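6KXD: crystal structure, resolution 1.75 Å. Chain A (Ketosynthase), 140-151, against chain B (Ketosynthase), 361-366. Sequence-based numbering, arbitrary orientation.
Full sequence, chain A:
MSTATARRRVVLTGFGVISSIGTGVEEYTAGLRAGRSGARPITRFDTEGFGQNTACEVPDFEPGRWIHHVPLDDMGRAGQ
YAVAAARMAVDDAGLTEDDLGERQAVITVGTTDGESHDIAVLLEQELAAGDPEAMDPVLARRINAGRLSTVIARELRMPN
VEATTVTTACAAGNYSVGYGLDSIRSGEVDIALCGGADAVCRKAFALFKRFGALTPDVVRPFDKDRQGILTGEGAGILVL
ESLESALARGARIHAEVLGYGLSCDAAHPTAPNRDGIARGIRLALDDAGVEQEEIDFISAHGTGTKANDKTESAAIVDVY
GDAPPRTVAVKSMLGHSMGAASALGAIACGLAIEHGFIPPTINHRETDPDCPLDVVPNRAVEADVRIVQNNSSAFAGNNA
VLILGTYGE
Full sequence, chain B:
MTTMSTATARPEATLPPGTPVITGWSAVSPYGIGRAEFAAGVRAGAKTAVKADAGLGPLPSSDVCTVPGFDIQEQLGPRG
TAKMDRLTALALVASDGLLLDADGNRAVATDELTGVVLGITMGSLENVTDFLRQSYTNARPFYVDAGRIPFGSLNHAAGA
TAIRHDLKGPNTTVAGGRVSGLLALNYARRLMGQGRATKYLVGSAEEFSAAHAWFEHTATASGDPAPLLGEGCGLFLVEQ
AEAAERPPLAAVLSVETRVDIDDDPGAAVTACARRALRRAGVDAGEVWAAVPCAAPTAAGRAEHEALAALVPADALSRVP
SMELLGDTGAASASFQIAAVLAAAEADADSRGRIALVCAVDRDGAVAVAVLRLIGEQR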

# COMPACT_ATOMS: atom_id res chain seq x y z
N ALA A 140 0.01 17.91 -9.55
CA ALA A 140 -0.16 17.78 -8.11
C ALA A 140 -1.38 16.90 -7.84
O ALA A 140 -1.39 16.23 -6.87
CB ALA A 140 -0.27 19.12 -7.43
N ARG A 141 -2.37 16.89 -8.73
CA ARG A 141 -3.59 16.08 -8.49
C ARG A 141 -3.36 14.57 -8.64
O ARG A 141 -4.18 13.79 -8.21
CB ARG A 141 -4.68 16.51 -9.47
CG ARG A 141 -5.33 17.79 -9.00
CD ARG A 141 -6.07 18.44 -10.16
NE ARG A 141 -6.45 19.78 -9.78
CZ ARG A 141 -6.87 20.69 -10.63
NH1 ARG A 141 -6.85 20.43 -11.93
NH2 ARG A 141 -7.30 21.85 -10.18
N ARG A 142 -2.28 14.14 -9.28
CA ARG A 142 -2.17 12.78 -9.62
C ARG A 142 -1.03 12.05 -8.89
O ARG A 142 -0.75 10.95 -9.28
CB ARG A 142 -2.06 12.68 -11.13
CG ARG A 142 -0.68 12.99 -11.67
CD ARG A 142 -0.82 13.14 -13.18
NE ARG A 142 0.51 13.19 -13.76
CZ ARG A 142 0.76 13.62 -14.99
NH1 ARG A 142 -0.22 14.20 -15.69
NH2 ARG A 142 1.96 13.45 -15.51
N ILE A 143 -0.39 12.67 -7.90
CA ILE A 143 0.84 12.13 -7.28
C ILE A 143 0.53 11.13 -6.16
O ILE A 143 1.41 10.43 -5.75
CB ILE A 143 1.76 13.25 -6.73
CG1 ILE A 143 1.04 14.14 -5.73
CG2 ILE A 143 2.35 14.05 -7.90
CD1 ILE A 143 1.93 14.79 -4.73
N ASN A 144 -0.71 11.04 -5.72
CA ASN A 144 -0.98 10.19 -4.53
C ASN A 144 -1.22 8.75 -4.98
O ASN A 144 -1.93 8.48 -5.97
CB ASN A 144 -2.12 10.77 -3.69
CG ASN A 144 -1.79 12.15 -3.16
OD1 ASN A 144 -0.65 12.43 -2.81
ND2 ASN A 144 -2.78 13.02 -3.16
N ALA A 145 -0.62 7.81 -4.25
CA ALA A 145 -0.49 6.45 -4.66
C ALA A 145 -1.86 5.76 -4.80
O ALA A 145 -1.97 4.83 -5.57
CB ALA A 145 0.39 5.71 -3.67
N GLY A 146 -2.86 6.23 -4.07
CA GLY A 146 -4.19 5.65 -4.06
C GLY A 146 -4.76 5.64 -5.46
O GLY A 146 -5.53 4.78 -5.85
N ARG A 147 -4.34 6.65 -6.21
CA ARG A 147 -4.84 6.81 -7.56
C ARG A 147 -4.49 5.62 -8.48
O ARG A 147 -5.24 5.34 -9.39
CB ARG A 147 -4.40 8.19 -8.05
CG ARG A 147 -4.76 8.44 -9.50
CD ARG A 147 -4.32 9.84 -9.91
NE ARG A 147 -5.17 10.80 -9.25
CZ ARG A 147 -6.02 11.60 -9.84
NH1 ARG A 147 -6.06 11.69 -11.16
NH2 ARG A 147 -6.77 12.37 -9.08
N LEU A 148 -3.38 4.90 -8.26
CA LEU A 148 -3.00 3.83 -9.09
C LEU A 148 -4.08 2.76 -9.17
O LEU A 148 -4.19 2.09 -10.19
CB LEU A 148 -1.73 3.16 -8.57
CG LEU A 148 -0.49 4.05 -8.50
CD1 LEU A 148 0.70 3.23 -8.05
CD2 LEU A 148 -0.22 4.71 -9.84
N SER A 149 -4.83 2.58 -8.07
CA SER A 149 -5.88 1.60 -8.00
C SER A 149 -7.17 2.13 -8.56
O SER A 149 -7.82 1.43 -9.32
CB SER A 149 -6.04 1.12 -6.54
OG SER A 149 -5.06 0.14 -6.32
N THR A 150 -7.51 3.36 -8.19
CA THR A 150 -8.79 3.96 -8.56
C THR A 150 -8.87 4.20 -10.08
O THR A 150 -9.94 4.04 -10.67
CB THR A 150 -9.10 5.25 -7.81
OG1 THR A 150 -8.13 6.27 -8.08
CG2 THR A 150 -9.25 4.99 -6.32
N VAL A 151 -7.75 4.54 -10.74
CA VAL A 151 -7.84 4.80 -12.19
C VAL A 151 -8.19 3.53 -12.96
O VAL A 151 -8.74 3.65 -14.04
CB VAL A 151 -6.58 5.43 -12.79
CG1 VAL A 151 -6.43 6.87 -12.38
CG2 VAL A 151 -5.35 4.59 -12.48
N ASP B 361 -12.23 10.65 -1.19
CA ASP B 361 -10.90 11.03 -1.46
C ASP B 361 -10.88 11.64 -2.85
O ASP B 361 -11.69 11.28 -3.73
CB ASP B 361 -9.99 9.82 -1.28
CG ASP B 361 -8.53 10.19 -1.44
OD1 ASP B 361 -8.04 10.92 -0.56
OD2 ASP B 361 -7.93 9.77 -2.46
N ARG B 362 -9.94 12.56 -3.06
CA ARG B 362 -9.82 13.22 -4.35
C ARG B 362 -9.66 12.18 -5.46
O ARG B 362 -10.22 12.32 -6.50
CB ARG B 362 -8.63 14.18 -4.41
CG ARG B 362 -8.28 14.59 -5.83
CD ARG B 362 -7.80 16.02 -5.98
NE ARG B 362 -7.23 16.54 -4.75
CZ ARG B 362 -6.05 16.20 -4.26
NH1 ARG B 362 -5.40 15.16 -4.75
NH2 ARG B 362 -5.54 16.92 -3.28
N ASP B 363 -8.91 11.11 -5.20
CA ASP B 363 -8.53 10.18 -6.25
C ASP B 363 -9.71 9.27 -6.62
O ASP B 363 -9.51 8.36 -7.41
CB ASP B 363 -7.24 9.46 -5.85
CG ASP B 363 -6.05 10.41 -5.66
OD1 ASP B 363 -6.04 11.49 -6.28
OD2 ASP B 363 -5.14 10.07 -4.88
N GLY B 364 -10.93 9.53 -6.10
CA GLY B 364 -12.21 8.94 -6.60
C GLY B 364 -12.84 7.91 -5.65
O GLY B 364 -14.02 7.53 -5.79
N ALA B 365 -12.08 7.49 -4.64
CA ALA B 365 -12.52 6.44 -3.73
C ALA B 365 -13.56 6.97 -2.74
O ALA B 365 -13.51 8.11 -2.29
CB ALA B 365 -11.34 5.88 -3.00
N VAL B 366 -14.52 6.11 -2.40
CA VAL B 366 -15.45 6.32 -1.36
C VAL B 366 -15.44 5.09 -0.45
O VAL B 366 -15.28 3.96 -0.89
CB VAL B 366 -16.85 6.58 -1.95
CG1 VAL B 366 -17.89 6.68 -0.86
CG2 VAL B 366 -16.83 7.85 -2.82
O HOH W 1 -3.39 11.92 -6.41

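This contact between two different ketosynthase chains is a small polar one, organised around a single buried acidic residue, D363(B), whose carboxylate and backbone carbonyl are both claimed by the opposing chain. It illustrates a general principle: an aspartate can be buried at an interface when its charge is matched and hydrogen-bond donors reach the carboxylate and the backbone carbonyl. The charge is met by R147(A), a helical residue. Its guanidinium approaches edge-on, and both NE and NH2 donate to the same oxygen: R147(A) NE lies 3.2 Å and R147(A) NH2 3.0 Å from D363(B) OD1, so the salt bridge is forked on one acceptor rather than paired across two.

That oxygen also accepts from a water, 2.7 Å from OD1 of D363(B). The water donates in turn to R141(A) O at 2.7 Å and accepts from N144(A) N at 2.9 Å, tying the carboxylate to the backbone of chain A at R141(A) and N144(A). Meanwhile D363(B) OD2 lies 3.3 Å from N144(A) CB, a packing contact.

Three residues after R147(A), on the same helix, T150(A) secures the backbone of the same aspartate: its OG1 donates to D363(B) O at 2.6 Å, a short hydrogen bond. Its methyl packs as well, with T150(A) CG2 4.0 Å from A365(B) CB.

The aspartate is presented by a type I turn from D361(B) to G364(B). Within it, D363(B) N donates to D361(B) OD2 at 3.2 Å, and G364(B) N to D361(B) O at 3.0 Å. At G364(B) the backbone angles, phi 109° and psi -12°, by themselves call for glycine.

Not every polar group is satisfied. R362(B) flanks the aspartate, but its NH1, 3.7 Å from N144(A) ND2 and 3.9 Å from R141(A) O, is buried without a partner.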